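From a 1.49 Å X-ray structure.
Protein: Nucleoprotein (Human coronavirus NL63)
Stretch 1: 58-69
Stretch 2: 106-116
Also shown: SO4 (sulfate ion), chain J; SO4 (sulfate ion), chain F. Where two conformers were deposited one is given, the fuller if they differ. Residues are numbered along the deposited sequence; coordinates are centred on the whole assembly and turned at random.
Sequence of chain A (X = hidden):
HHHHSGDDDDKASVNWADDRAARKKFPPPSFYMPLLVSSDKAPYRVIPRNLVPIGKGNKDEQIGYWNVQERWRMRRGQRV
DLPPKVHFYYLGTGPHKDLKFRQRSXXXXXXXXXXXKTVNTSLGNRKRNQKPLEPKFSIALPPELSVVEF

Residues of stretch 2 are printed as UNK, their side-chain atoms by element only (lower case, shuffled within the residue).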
# COMPACT_ATOMS: atom_id res chain seq x y z
N ASN A 58 -14.78 9.18 -18.37
CA ASN A 58 -15.15 8.90 -19.74
C ASN A 58 -14.72 7.51 -20.23
O ASN A 58 -14.09 6.74 -19.50
CB ASN A 58 -14.67 10.03 -20.67
CG ASN A 58 -13.17 10.11 -20.76
OD1 ASN A 58 -12.52 9.07 -20.63
ND2 ASN A 58 -12.59 11.29 -20.97
N LYS A 59 -15.05 7.13 -21.45
CA LYS A 59 -14.79 5.79 -21.89
C LYS A 59 -13.28 5.47 -21.84
O LYS A 59 -12.87 4.34 -21.42
CB LYS A 59 -15.34 5.58 -23.35
CG LYS A 59 -15.49 4.16 -23.67
CD LYS A 59 -16.27 3.71 -24.91
CE LYS A 59 -16.62 2.25 -24.60
NZ LYS A 59 -16.88 1.47 -25.83
N ASP A 60 -12.45 6.45 -22.09
CA ASP A 60 -11.06 6.14 -22.11
C ASP A 60 -10.45 5.98 -20.71
O ASP A 60 -9.34 5.48 -20.55
CB ASP A 60 -10.25 7.02 -23.08
CG ASP A 60 -10.30 8.46 -22.79
OD1 ASP A 60 -10.41 8.81 -21.62
OD2 ASP A 60 -10.19 9.29 -23.75
N GLU A 61 -11.20 6.31 -19.67
CA GLU A 61 -10.74 6.28 -18.28
C GLU A 61 -11.18 5.03 -17.54
O GLU A 61 -10.94 4.95 -16.33
CB GLU A 61 -11.17 7.53 -17.54
CG GLU A 61 -10.52 8.78 -18.05
CD GLU A 61 -11.02 10.07 -17.38
OE1 GLU A 61 -12.28 10.21 -17.32
OE2 GLU A 61 -10.14 10.92 -16.96
N GLN A 62 -11.78 4.04 -18.18
CA GLN A 62 -12.29 2.85 -17.48
C GLN A 62 -11.17 1.81 -17.38
O GLN A 62 -11.12 0.78 -18.00
CB GLN A 62 -13.50 2.24 -18.15
CG GLN A 62 -14.69 3.21 -18.39
CD GLN A 62 -15.05 3.97 -17.14
OE1 GLN A 62 -15.44 3.32 -16.17
NE2 GLN A 62 -14.91 5.22 -17.14
N ILE A 63 -10.19 2.16 -16.51
CA ILE A 63 -8.92 1.44 -16.43
C ILE A 63 -8.29 1.76 -15.04
O ILE A 63 -8.36 2.90 -14.58
CB ILE A 63 -8.01 1.86 -17.61
CG1 ILE A 63 -6.68 1.11 -17.54
CG2 ILE A 63 -7.83 3.37 -17.69
CD1 ILE A 63 -5.98 1.16 -18.91
N GLY A 64 -7.63 0.76 -14.46
CA GLY A 64 -6.95 1.00 -13.21
C GLY A 64 -6.50 -0.28 -12.63
O GLY A 64 -6.11 -1.23 -13.31
N TYR A 65 -6.49 -0.31 -11.28
CA TYR A 65 -5.99 -1.49 -10.56
C TYR A 65 -6.74 -1.73 -9.26
O TYR A 65 -7.29 -0.79 -8.68
CB TYR A 65 -4.42 -1.40 -10.25
CG TYR A 65 -4.06 -0.16 -9.43
CD1 TYR A 65 -3.87 1.08 -10.01
CD2 TYR A 65 -3.95 -0.23 -8.04
CE1 TYR A 65 -3.53 2.22 -9.25
CE2 TYR A 65 -3.62 0.86 -7.30
CZ TYR A 65 -3.43 2.07 -7.88
OH TYR A 65 -3.20 3.18 -7.09
N TRP A 66 -6.69 -2.99 -8.85
CA TRP A 66 -7.10 -3.44 -7.50
C TRP A 66 -5.86 -3.67 -6.68
O TRP A 66 -4.98 -4.36 -7.09
CB TRP A 66 -7.96 -4.66 -7.59
CG TRP A 66 -9.28 -4.48 -8.23
CD1 TRP A 66 -9.57 -4.59 -9.56
CD2 TRP A 66 -10.52 -4.10 -7.60
NE1 TRP A 66 -10.87 -4.35 -9.79
CE2 TRP A 66 -11.49 -4.02 -8.62
CE3 TRP A 66 -10.87 -3.79 -6.31
CZ2 TRP A 66 -12.82 -3.69 -8.33
CZ3 TRP A 66 -12.20 -3.43 -6.01
CH2 TRP A 66 -13.13 -3.37 -7.01
N ASN A 67 -5.81 -3.05 -5.52
CA ASN A 67 -4.65 -3.13 -4.61
C ASN A 67 -5.01 -4.10 -3.44
O ASN A 67 -6.01 -3.87 -2.75
CB ASN A 67 -4.33 -1.74 -4.03
CG ASN A 67 -2.97 -1.65 -3.48
OD1 ASN A 67 -2.05 -2.19 -4.04
ND2 ASN A 67 -2.85 -0.93 -2.38
N VAL A 68 -4.24 -5.11 -3.29
CA VAL A 68 -4.47 -6.10 -2.23
C VAL A 68 -4.05 -5.60 -0.88
O VAL A 68 -2.91 -5.10 -0.73
CB VAL A 68 -3.78 -7.40 -2.62
CG1 VAL A 68 -3.86 -8.47 -1.50
CG2 VAL A 68 -4.21 -8.00 -3.92
N GLN A 69 -4.92 -5.81 0.09
CA GLN A 69 -4.70 -5.56 1.54
C GLN A 69 -4.69 -6.96 2.23
O GLN A 69 -5.74 -7.61 2.26
CB GLN A 69 -5.88 -4.71 2.04
CG GLN A 69 -5.89 -4.35 3.56
CD GLN A 69 -7.20 -3.93 4.15
OE1 GLN A 69 -8.16 -3.54 3.48
NE2 GLN A 69 -7.24 -3.97 5.49
N UNK A 106 3.76 -6.73 -6.79
CA UNK A 106 3.02 -7.78 -6.19
C UNK A 106 1.88 -7.21 -5.37
O UNK A 106 2.04 -6.24 -4.61
c UNK A 106 4.89 -9.53 -6.13
o UNK A 106 5.92 -9.88 -5.54
c UNK A 106 3.91 -8.68 -5.30
o UNK A 106 4.59 -9.84 -7.28
N UNK A 107 0.68 -7.76 -5.49
CA UNK A 107 -0.50 -7.28 -4.84
C UNK A 107 -1.27 -6.28 -5.65
O UNK A 107 -2.28 -5.72 -5.21
N UNK A 108 -0.81 -5.93 -6.84
CA UNK A 108 -1.49 -4.97 -7.71
C UNK A 108 -2.05 -5.75 -8.89
O UNK A 108 -1.33 -6.42 -9.65
c UNK A 108 0.02 -3.19 -6.88
c UNK A 108 -1.26 -2.88 -9.11
c UNK A 108 -0.55 -3.84 -8.20
N UNK A 109 -3.36 -5.67 -9.09
CA UNK A 109 -4.04 -6.46 -10.09
C UNK A 109 -4.67 -5.52 -11.10
O UNK A 109 -5.53 -4.67 -10.75
c UNK A 109 -5.11 -7.37 -9.50
c UNK A 109 -4.50 -8.28 -8.48
c UNK A 109 -5.79 -8.19 -10.63
N UNK A 110 -4.33 -5.56 -12.41
CA UNK A 110 -4.73 -4.59 -13.38
C UNK A 110 -6.02 -4.90 -14.12
O UNK A 110 -6.25 -6.10 -14.48
c UNK A 110 -0.88 -0.21 -12.57
c UNK A 110 -2.30 -3.94 -13.66
c UNK A 110 -2.15 -0.19 -13.19
c UNK A 110 -3.56 -4.45 -14.36
c UNK A 110 -2.01 -2.59 -13.40
n UNK A 110 -0.31 -3.83 -12.67
c UNK A 110 -0.73 -2.55 -12.76
c UNK A 110 -2.70 -1.41 -13.56
c UNK A 110 -0.22 -1.34 -12.33
c UNK A 110 -1.25 -4.68 -13.20
N UNK A 111 -6.79 -3.88 -14.38
CA UNK A 111 -8.10 -4.06 -15.04
C UNK A 111 -8.32 -2.96 -16.01
O UNK A 111 -7.91 -1.80 -15.85
c UNK A 111 -9.24 -5.44 -13.24
c UNK A 111 -9.27 -4.13 -14.01
c UNK A 111 -9.26 -2.89 -13.11
N UNK A 112 -9.04 -3.29 -17.13
CA UNK A 112 -9.43 -2.28 -18.12
C UNK A 112 -10.60 -2.80 -18.92
O UNK A 112 -10.66 -3.99 -19.20
c UNK A 112 -8.29 -2.01 -19.11
N UNK A 113 -11.49 -1.90 -19.28
CA UNK A 113 -12.52 -2.24 -20.21
C UNK A 113 -12.16 -1.84 -21.64
O UNK A 113 -11.28 -1.05 -21.86
c UNK A 113 -15.79 -1.34 -18.47
c UNK A 113 -14.45 -2.09 -18.61
n UNK A 113 -17.95 -1.21 -17.37
c UNK A 113 -16.80 -2.08 -17.70
c UNK A 113 -13.77 -1.51 -19.85
N UNK A 114 -12.86 -2.48 -22.61
CA UNK A 114 -12.73 -2.14 -24.01
C UNK A 114 -12.97 -0.66 -24.22
O UNK A 114 -13.91 -0.03 -23.63
c UNK A 114 -13.74 -2.97 -24.79
o UNK A 114 -15.72 -3.37 -27.09
o UNK A 114 -14.13 -4.68 -27.66
c UNK A 114 -13.57 -2.79 -26.27
c UNK A 114 -14.54 -3.68 -27.07
N UNK A 115 -12.10 -0.00 -24.95
CA UNK A 115 -12.16 1.44 -25.20
C UNK A 115 -11.32 2.28 -24.29
O UNK A 115 -11.22 3.51 -24.57
N UNK A 116 -10.81 1.71 -23.20
CA UNK A 116 -9.97 2.47 -22.33
C UNK A 116 -8.65 2.86 -23.03
O UNK A 116 -8.20 2.11 -23.95
c UNK A 116 -9.62 1.73 -21.10
S SO4 J . -15.06 -5.47 -22.05
O1 SO4 J . -15.65 -6.52 -21.21
O2 SO4 J . -15.98 -5.22 -23.17
O3 SO4 J . -13.70 -5.80 -22.58
O4 SO4 J . -14.68 -4.40 -21.27
S SO4 F . -10.11 -4.56 8.01
O1 SO4 F . -9.63 -5.84 8.57
O2 SO4 F . -10.32 -4.62 6.56
O3 SO4 F . -8.95 -3.67 8.16
O4 SO4 F . -11.39 -4.06 8.60
O HOH W 1 -14.09 1.76 -21.50
O HOH W 2 -16.72 -1.03 -26.25
O HOH W 3 -16.48 0.80 -15.85

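Position 106 carries two carbons, the second holding two oxygens, and its side chain reaches nothing on stretch 1: this is Asp106, a polar residue suited to its partly exposed place before the strand.

Position 107 has no side-chain atoms. At phi 90° and psi 0° a CB would be jammed against the preceding carbonyl oxygen, and an ideal one would lie 3.8 Å from Val68 CB. It is Gly107, whose O accepts a hydrogen bond from Val68 N at 2.8 Å.

At position 108 one carbon carries two more, a branched apolar group packed against Tyr65 and Asn67. It is Val108; its CG1 lies 3.7 Å from Tyr65 CB.

Position 109 repeats that pattern on the opposite face, beside Trp66, with CB 4.4 Å from Trp66 CB. This is Val109, buried, its branched side chain compatible with the extended backbone.

Position 110 bears one carbon, then fused five- and six-membered rings of eight carbons and a nitrogen, which identifies Trp110. Tyr65 CB sits over the six-membered ring, 3.7 Å from Trp110 CE3, and the Tyr65 ring turns its edge toward that face, with planes at 60°. The broad indole offers a surface that a small side chain could not.

Position 111 again has three carbons, branched at the first, and touches Trp66. It is Val111, whose CG1 meets the edge of the indole 3.8 Å from Trp66 CD1.

Position 112 has a single carbon, 3.8 Å from Ile63 CG1: Ala112, small enough for a close strand pairing, with the CA atoms of Ile63 and Ala112 4.1 Å apart.

Position 113 shows four carbons in a row ending in nitrogen, so it is Lys113. Its CB lies 4.1 Å from Gln62 CB, and a water joins its NZ to Gln62 OE1.

Position 114 has three carbons, the third carrying two oxygens: Glu114. A water links its OE1 to Lys59 NZ, and its N donates to a sulfate.

Position 115 has no side chain and a phi of 96°, which calls for Gly115; an ideal CB would crowd Lys59 CE at 3.1 Å.

Position 116 has one carbon, CB, 3.8 Å from Ile63 CB. Ala116 closes the type II turn begun at Lys113.

The contact is an antiparallel strand pairing. Reciprocal hydrogen bonds join Gly64 with Val111 and Trp66 with Val109, while Lys113 N to Gln62 O (3.0 Å) extends the ladder. Ile63, Tyr65 and Asn67 share one face with Val108, Trp110 and Ala112; Trp66 packs with Val109 and Val111 on the other.

Stretch 2, residues 106-116: DGVVWVAKEGA
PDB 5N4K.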